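Long-range contacts in [PSI+] inducibility protein 3 (Saccharomyces cerevisiae, PDB 1ZX6), which promotes de novo induction of the [PSI+] prion form of SUP35 when overproduced, seen here as its SH3 domain, and interacts with LAS17 and RSP5: residues Y9-Q14 with I48-Y53; G17-K22 with N43-I48. One frame throughout, in Å; residues are numbered along the deposited sequence.

Contact 1: residues Y9-Q14 with I48-Y53; sequences YQFDPQ and IFPANY
F11 and Y53 form the aromatic centre of this contact, which joins the start of the RT loop of the SH3 domain to the end of strand 45-50 and the 3-10 turn 51-53. Their rings make an edge-to-face pair, centroids 5.1 Å apart and planes at 56°, with the edge of F11 turned to the face of Y53. The backbone sets F11 CB over that same face, a CH-pi contact 3.8 Å from the Y53 ring centroid, and CG anti to the backbone N (chi1 173°) brings the F11 ring edge to it through CD1.

A second CH-pi contact serves the F11 ring itself: P50 CD sits almost on the ring normal, 3.6 Å from the centroid. F49 CB adds an apolar touch at F11 CD2, 4.0 Å away. Y9 packs through its CB, 3.7 Å from Y53 CD1, while its ring approaches the backbone O of N52 obliquely.

Polar groups play a smaller part. The carbonyls of Y9 and Q10 lie at the edge of the Y53 ring, with Q10 O 3.3 Å from Y53 CE1. One water accepts from D12 N and is weakly linked to Y53 OH. Y9 and F11, the aromatic positions of the ALYDY motif, are, with P50, Y53 and nearby W37, the kind of residues that line the proline-binding surface of SH3 domains. No direct hydrogen bond crosses the contact, which implies that aromatic and proline packing carries it, with the weak water bridge as its polar link.

Contact 2: residues G17-K22 with N43-I48; sequences GDLGLK and NGRTGI
L19 CG stands anti to its backbone N (chi1 178°), aiming the leucine at strand 45-50, while R45 is bent at chi3 (-61°) and brings its guanidinium back to G20. The two side chains cross at about a right angle, L19 CD1 lying 3.7 Å from R45 CB. This is the returning arm of the SH3 RT loop meeting the strand that follows the distal turn.

The backbones make a single beta bridge, D18 with I48, closed by two hydrogen bonds. I48 N donates to G17 O at 2.9 Å, in the carbonyl plane; L19 N donates to I48 O at 2.8 Å, nearly straight but from above the carbonyl plane. I48 O also receives a CA-H...O contact from D18. At G47 the backbones come so close, with G17 O 3.1 Å from G47 CA, that a side chain pointing at the loop would collide with it.

Beside the bridge, L19 CB packs on G47 C; CD1 lies against R45, CD2 turns toward F49, and the side chain also touches V27. D18 OD2 reaches across within the RT loop to accept from the backbone N of Q14 and of Q15. One water joins D18 O to T46 O; another accepts from G20 N and R45 NH1. That same NH1 donates to G20 O at 3.0 Å, an almost straight bond (172°) with the oxygen in the guanidinium plane.

Overall arrangement
From the N terminus, strand 4-7 leads into the long RT loop, whose outgoing arm enters contact 1 and whose returning arm enters contact 2 before strand 26-32 begins. Strands 26-32 and 37-42 follow, and strand 45-50 then meets the two arms in reverse order: 17-22 first, closing the inner loop, then 9-14, closing the outer one. Contact 2 is thus nested inside contact 1, and I48 belongs to both. Their centres lie about 9 Å apart, and the arms touch directly through a probable hydrogen bond from F11 N to L21 O. Together they tie the RT loop to an outermost strand of the sheet and to the 3-10 turn before strand 54-56.

Contact 1: residues Y9-Q14 with I48-Y53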
ATOM      1  N   TYR A   9       1.397  -6.457   7.154  1.00 23.79           N
ATOM      2  CA  TYR A   9       1.918  -5.772   8.347  1.00 23.12           C
ATOM      3  C   TYR A   9       1.321  -4.353   8.404  1.00 23.31           C
ATOM      4  O   TYR A   9       0.937  -3.781   7.368  1.00 22.83           O
ATOM      5  CB  TYR A   9       3.448  -5.657   8.284  1.00 23.33           C
ATOM      6  CG  TYR A   9       4.172  -6.927   7.916  1.00 22.51           C
ATOM      7  CD1 TYR A   9       4.516  -7.864   8.870  1.00 22.90           C
ATOM      8  CD2 TYR A   9       4.554  -7.162   6.596  1.00 23.30           C
ATOM      9  CE1 TYR A   9       5.180  -9.032   8.525  1.00 23.99           C
ATOM     10  CE2 TYR A   9       5.209  -8.330   6.240  1.00 22.93           C
ATOM     11  CZ  TYR A   9       5.514  -9.269   7.203  1.00 21.68           C
ATOM     12  OH  TYR A   9       6.171 -10.457   6.872  1.00 25.54           O
ATOM     13  N   GLN A  10       1.236  -3.816   9.614  1.00 22.30           N
ATOM     14  CA  GLN A  10       0.662  -2.477   9.869  1.00 21.34           C
ATOM     15  C   GLN A  10       1.695  -1.408   9.512  1.00 22.48           C
ATOM     16  O   GLN A  10       2.790  -1.393  10.052  1.00 21.30           O
ATOM     17  CB  GLN A  10       0.200  -2.312  11.326  1.00 21.80           C
ATOM     18  CG  GLN A  10      -0.452  -0.950  11.585  1.00 21.54           C
ATOM     19  CD  GLN A  10      -1.274  -0.908  12.865  1.00 22.12           C
ATOM     20  OE1 GLN A  10      -1.947  -1.876  13.214  1.00 26.62           O
ATOM     21  NE2 GLN A  10      -1.249   0.226  13.542  1.00 21.51           N
ATOM     22  N   PHE A  11       1.375  -0.584   8.508  1.00 21.22           N
ATOM     23  CA  PHE A  11       2.175   0.577   8.173  1.00 20.89           C
ATOM     24  C   PHE A  11       1.486   1.818   8.754  1.00 21.67           C
ATOM     25  O   PHE A  11       0.401   2.183   8.322  1.00 22.20           O
ATOM     26  CB  PHE A  11       2.337   0.679   6.648  1.00 22.71           C
ATOM     27  CG  PHE A  11       2.998   1.922   6.214  1.00 21.40           C
ATOM     28  CD1 PHE A  11       4.258   2.251   6.677  1.00 23.40           C
ATOM     29  CD2 PHE A  11       2.374   2.772   5.303  1.00 21.83           C
ATOM     30  CE1 PHE A  11       4.868   3.422   6.310  1.00 24.36           C
ATOM     31  CE2 PHE A  11       2.987   3.944   4.902  1.00 22.87           C
ATOM     32  CZ  PHE A  11       4.227   4.275   5.384  1.00 22.06           C
ATOM     33  N   ASP A  12       2.087   2.431   9.770  1.00 23.70           N
ATOM     34  CA  ASP A  12       1.545   3.675  10.343  1.00 24.66           C
ATOM     35  C   ASP A  12       2.061   4.894   9.571  1.00 27.40           C
ATOM     36  O   ASP A  12       3.245   5.147   9.543  1.00 27.37           O
ATOM     37  CB  ASP A  12       1.883   3.751  11.840  1.00 26.45           C
ATOM     38  CG  ASP A  12       1.329   2.577  12.596  1.00 25.58           C
ATOM     39  OD1 ASP A  12       0.110   2.358  12.535  1.00 22.93           O
ATOM     40  OD2 ASP A  12       2.106   1.841  13.244  1.00 30.50           O
ATOM     41  N   PRO A  13       1.160   5.648   8.927  1.00 28.89           N
ATOM     42  CA  PRO A  13       1.594   6.800   8.140  1.00 29.33           C
ATOM     43  C   PRO A  13       2.121   7.951   8.992  1.00 30.20           C
ATOM     44  O   PRO A  13       1.611   8.208  10.100  1.00 30.76           O
ATOM     45  CB  PRO A  13       0.324   7.208   7.388  1.00 29.62           C
ATOM     46  CG  PRO A  13      -0.782   6.766   8.255  1.00 30.04           C
ATOM     47  CD  PRO A  13      -0.306   5.480   8.884  1.00 29.56           C
ATOM     48  N   GLN A  14       3.145   8.630   8.485  1.00 29.38           N
ATOM     49  CA  GLN A  14       3.784   9.717   9.220  1.00 29.86           C
ATOM     50  C   GLN A  14       3.902  11.009   8.412  1.00 29.03           C
ATOM     51  O   GLN A  14       4.100  12.077   8.983  1.00 30.00           O
ATOM     52  CB  GLN A  14       5.161   9.279   9.740  1.00 31.88           C
ATOM     53  CG  GLN A  14       5.140   8.052  10.672  1.00 33.99           C
ATOM     54  CD  GLN A  14       4.448   8.308  12.014  1.00 37.11           C
ATOM     55  OE1 GLN A  14       4.109   9.448  12.355  1.00 37.96           O
ATOM     56  NE2 GLN A  14       4.232   7.234  12.783  1.00 37.35           N
ATOM     57  N   ILE A  48       1.237   6.545  -0.906  1.00 22.52           N
ATOM     58  CA  ILE A  48       2.371   5.680  -1.088  1.00 22.86           C
ATOM     59  C   ILE A  48       2.682   4.908   0.187  1.00 22.46           C
ATOM     60  O   ILE A  48       2.395   5.362   1.307  1.00 23.55           O
ATOM     61  CB  ILE A  48       3.601   6.443  -1.634  1.00 24.26           C
ATOM     62  CG1 ILE A  48       4.154   7.452  -0.638  1.00 24.38           C
ATOM     63  CG2 ILE A  48       3.243   7.146  -2.965  1.00 25.37           C
ATOM     64  CD1 ILE A  48       5.506   8.038  -1.087  1.00 25.94           C
ATOM     65  N   PHE A  49       3.304   3.758  -0.011  1.00 22.67           N
ATOM     66  CA  PHE A  49       3.582   2.846   1.077  1.00 21.12           C
ATOM     67  C   PHE A  49       4.757   1.971   0.685  1.00 21.78           C
ATOM     68  O   PHE A  49       4.976   1.768  -0.507  1.00 21.99           O
ATOM     69  CB  PHE A  49       2.350   1.998   1.420  1.00 21.25           C
ATOM     70  CG  PHE A  49       1.864   1.159   0.294  1.00 21.92           C
ATOM     71  CD1 PHE A  49       2.336  -0.146   0.123  1.00 21.87           C
ATOM     72  CD2 PHE A  49       0.993   1.677  -0.632  1.00 25.46           C
ATOM     73  CE1 PHE A  49       1.926  -0.933  -0.952  1.00 24.63           C
ATOM     74  CE2 PHE A  49       0.561   0.909  -1.692  1.00 22.22           C
ATOM     75  CZ  PHE A  49       1.032  -0.404  -1.864  1.00 21.34           C
ATOM     76  N   PRO A  50       5.542   1.462   1.658  1.00 21.09           N
ATOM     77  CA  PRO A  50       6.650   0.576   1.257  1.00 22.85           C
ATOM     78  C   PRO A  50       6.188  -0.789   0.724  1.00 21.41           C
ATOM     79  O   PRO A  50       5.302  -1.410   1.264  1.00 22.34           O
ATOM     80  CB  PRO A  50       7.473   0.436   2.537  1.00 21.52           C
ATOM     81  CG  PRO A  50       6.836   1.491   3.532  1.00 24.56           C
ATOM     82  CD  PRO A  50       5.461   1.580   3.134  1.00 22.72           C
ATOM     83  N   ALA A  51       6.834  -1.257  -0.347  1.00 23.52           N
ATOM     84  CA  ALA A  51       6.461  -2.467  -1.028  1.00 23.45           C
ATOM     85  C   ALA A  51       6.542  -3.720  -0.178  1.00 23.28           C
ATOM     86  O   ALA A  51       5.746  -4.637  -0.379  1.00 23.82           O
ATOM     87  CB  ALA A  51       7.351  -2.647  -2.274  1.00 23.40           C
ATOM     88  N   ASN A  52       7.436  -3.751   0.818  1.00 22.28           N
ATOM     89  CA  ASN A  52       7.593  -4.959   1.624  1.00 24.64           C
ATOM     90  C   ASN A  52       6.509  -5.150   2.720  1.00 23.41           C
ATOM     91  O   ASN A  52       6.550  -6.147   3.450  1.00 24.51           O
ATOM     92  CB  ASN A  52       9.011  -5.062   2.217  1.00 25.03           C
ATOM     93  CG  ASN A  52       9.312  -4.007   3.282  1.00 24.65           C
ATOM     94  OD1 ASN A  52       8.598  -3.017   3.405  1.00 23.99           O
ATOM     95  ND2 ASN A  52      10.386  -4.235   4.073  1.00 26.10           N
ATOM     96  N   TYR A  53       5.544  -4.231   2.809  1.00 23.98           N
ATOM     97  CA  TYR A  53       4.357  -4.400   3.671  1.00 23.48           C
ATOM     98  C   TYR A  53       3.267  -5.305   3.061  1.00 24.75           C
ATOM     99  O   TYR A  53       2.319  -5.683   3.744  1.00 23.34           O
ATOM    100  CB  TYR A  53       3.761  -3.016   4.041  1.00 24.55           C
ATOM    101  CG  TYR A  53       4.516  -2.341   5.142  1.00 22.94           C
ATOM    102  CD1 TYR A  53       4.095  -2.451   6.479  1.00 24.56           C
ATOM    103  CD2 TYR A  53       5.683  -1.630   4.886  1.00 24.71           C
ATOM    104  CE1 TYR A  53       4.803  -1.884   7.475  1.00 25.37           C
ATOM    105  CE2 TYR A  53       6.418  -1.063   5.917  1.00 25.02           C
ATOM    106  CZ  TYR A  53       5.946  -1.169   7.205  1.00 24.38           C
ATOM    107  OH  TYR A  53       6.654  -0.629   8.243  1.00 26.53           O
TER
HETATM  108  O   HOH W   1       4.908   1.544  10.178  1.00 30.85           O

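Contact 2: residues G17-K22 with N43-I48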
ATOM      1  N   GLY A  17       0.550  12.171   2.264  1.00 23.39           N
ATOM      2  CA  GLY A  17       0.741  11.415   1.026  1.00 23.85           C
ATOM      3  C   GLY A  17       1.041   9.932   1.245  1.00 24.03           C
ATOM      4  O   GLY A  17       1.063   9.156   0.289  1.00 23.14           O
ATOM      5  N   ASP A  18       1.280   9.544   2.492  1.00 24.15           N
ATOM      6  CA  ASP A  18       1.456   8.136   2.846  1.00 24.20           C
ATOM      7  C   ASP A  18       0.087   7.486   2.921  1.00 24.48           C
ATOM      8  O   ASP A  18      -0.845   8.085   3.493  1.00 27.21           O
ATOM      9  CB  ASP A  18       2.038   7.981   4.258  1.00 24.26           C
ATOM     10  CG  ASP A  18       3.504   8.340   4.383  1.00 26.56           C
ATOM     11  OD1 ASP A  18       4.162   8.619   3.372  1.00 25.05           O
ATOM     12  OD2 ASP A  18       3.993   8.334   5.553  1.00 26.09           O
ATOM     13  N   LEU A  19      -0.007   6.245   2.479  1.00 23.65           N
ATOM     14  CA  LEU A  19      -1.215   5.422   2.587  1.00 23.58           C
ATOM     15  C   LEU A  19      -1.016   4.433   3.739  1.00 22.84           C
ATOM     16  O   LEU A  19      -0.301   3.423   3.612  1.00 23.33           O
ATOM     17  CB  LEU A  19      -1.443   4.666   1.274  1.00 23.24           C
ATOM     18  CG  LEU A  19      -2.654   3.689   1.215  1.00 23.22           C
ATOM     19  CD1 LEU A  19      -3.952   4.443   1.350  1.00 25.58           C
ATOM     20  CD2 LEU A  19      -2.634   2.850  -0.071  1.00 24.42           C
ATOM     21  N   GLY A  20      -1.671   4.709   4.854  1.00 22.82           N
ATOM     22  CA  GLY A  20      -1.632   3.809   5.993  1.00 22.78           C
ATOM     23  C   GLY A  20      -2.244   2.469   5.631  1.00 22.86           C
ATOM     24  O   GLY A  20      -3.154   2.391   4.776  1.00 23.29           O
ATOM     25  N   LEU A  21      -1.749   1.411   6.268  1.00 23.16           N
ATOM     26  CA  LEU A  21      -2.159   0.039   5.974  1.00 23.01           C
ATOM     27  C   LEU A  21      -2.379  -0.758   7.274  1.00 22.74           C
ATOM     28  O   LEU A  21      -1.611  -0.627   8.219  1.00 21.95           O
ATOM     29  CB  LEU A  21      -1.100  -0.684   5.118  1.00 24.59           C
ATOM     30  CG  LEU A  21      -0.638  -0.142   3.768  1.00 28.82           C
ATOM     31  CD1 LEU A  21       0.546  -0.984   3.270  1.00 31.87           C
ATOM     32  CD2 LEU A  21      -1.767  -0.128   2.751  1.00 29.54           C
ATOM     33  N   LYS A  22      -3.411  -1.580   7.310  1.00 22.43           N
ATOM     34  CA  LYS A  22      -3.593  -2.512   8.443  1.00 24.72           C
ATOM     35  C   LYS A  22      -3.527  -3.895   7.812  1.00 24.35           C
ATOM     36  O   LYS A  22      -3.934  -4.070   6.683  1.00 22.81           O
ATOM     37  CB  LYS A  22      -4.910  -2.284   9.178  1.00 26.72           C
ATOM     38  CG  LYS A  22      -4.966  -0.916   9.885  1.00 29.93           C
ATOM     39  CD  LYS A  22      -5.805  -0.907  11.148  1.00 30.66           C
ATOM     40  CE  LYS A  22      -5.042  -1.426  12.355  1.00 33.37           C
ATOM     41  NZ  LYS A  22      -5.786  -1.200  13.634  1.00 34.30           N
ATOM     42  N   ASN A  43      -9.801   1.699   0.326  1.00 25.37           N
ATOM     43  CA  ASN A  43     -10.929   2.237   1.057  1.00 25.73           C
ATOM     44  C   ASN A  43     -11.071   3.741   0.835  1.00 25.65           C
ATOM     45  O   ASN A  43     -11.309   4.496   1.782  1.00 25.60           O
ATOM     46  CB  ASN A  43     -10.751   1.936   2.548  1.00 25.90           C
ATOM     47  CG  ASN A  43     -10.708   0.437   2.847  1.00 29.54           C
ATOM     48  OD1 ASN A  43     -11.241  -0.375   2.078  1.00 29.38           O
ATOM     49  ND2 ASN A  43     -10.083   0.063   3.987  1.00 28.15           N
ATOM     50  N   GLY A  44     -10.892   4.179  -0.413  1.00 24.67           N
ATOM     51  CA  GLY A  44     -11.089   5.581  -0.759  1.00 24.75           C
ATOM     52  C   GLY A  44      -9.890   6.503  -0.577  1.00 24.37           C
ATOM     53  O   GLY A  44      -9.945   7.649  -0.994  1.00 24.50           O
ATOM     54  N   ARG A  45      -8.812   6.016   0.037  1.00 22.88           N
ATOM     55  CA  ARG A  45      -7.584   6.809   0.249  1.00 23.88           C
ATOM     56  C   ARG A  45      -6.520   6.449  -0.793  1.00 22.52           C
ATOM     57  O   ARG A  45      -6.371   5.270  -1.137  1.00 22.98           O
ATOM     58  CB  ARG A  45      -7.012   6.529   1.658  1.00 23.99           C
ATOM     59  CG  ARG A  45      -7.836   7.051   2.822  1.00 27.59           C
ATOM     60  CD  ARG A  45      -7.402   6.416   4.151  1.00 30.17           C
ATOM     61  NE  ARG A  45      -7.597   4.965   4.113  1.00 34.74           N
ATOM     62  CZ  ARG A  45      -6.645   4.041   4.213  1.00 34.83           C
ATOM     63  NH1 ARG A  45      -5.362   4.361   4.388  1.00 36.66           N
ATOM     64  NH2 ARG A  45      -6.988   2.770   4.124  1.00 34.87           N
ATOM     65  N   THR A  46      -5.739   7.438  -1.239  1.00 22.30           N
ATOM     66  CA  THR A  46      -4.674   7.208  -2.221  1.00 23.27           C
ATOM     67  C   THR A  46      -3.349   7.741  -1.641  1.00 24.06           C
ATOM     68  O   THR A  46      -3.309   8.825  -1.091  1.00 24.80           O
ATOM     69  CB  THR A  46      -4.962   7.888  -3.567  1.00 23.91           C
ATOM     70  OG1 THR A  46      -6.168   7.350  -4.133  1.00 24.56           O
ATOM     71  CG2 THR A  46      -3.804   7.697  -4.560  1.00 23.48           C
ATOM     72  N   GLY A  47      -2.282   6.950  -1.734  1.00 22.07           N
ATOM     73  CA  GLY A  47      -0.970   7.405  -1.309  1.00 22.22           C
ATOM     74  C   GLY A  47       0.095   6.354  -1.558  1.00 23.47           C
ATOM     75  O   GLY A  47      -0.139   5.365  -2.278  1.00 23.23           O
ATOM     76  N   ILE A  48       1.237   6.545  -0.906  1.00 22.52           N
ATOM     77  CA  ILE A  48       2.371   5.680  -1.088  1.00 22.86           C
ATOM     78  C   ILE A  48       2.682   4.908   0.187  1.00 22.46           C
ATOM     79  O   ILE A  48       2.395   5.362   1.307  1.00 23.55           O
ATOM     80  CB  ILE A  48       3.601   6.443  -1.634  1.00 24.26           C
ATOM     81  CG1 ILE A  48       4.154   7.452  -0.638  1.00 24.38           C
ATOM     82  CG2 ILE A  48       3.243   7.146  -2.965  1.00 25.37           C
ATOM     83  CD1 ILE A  48       5.506   8.038  -1.087  1.00 25.94           C
TER
HETATM   84  O   HOH W   2      -3.112   9.410   1.567  1.00 35.46           O
HETATM   85  O   HOH W   3      -3.729   6.886   5.235  1.00 29.16           O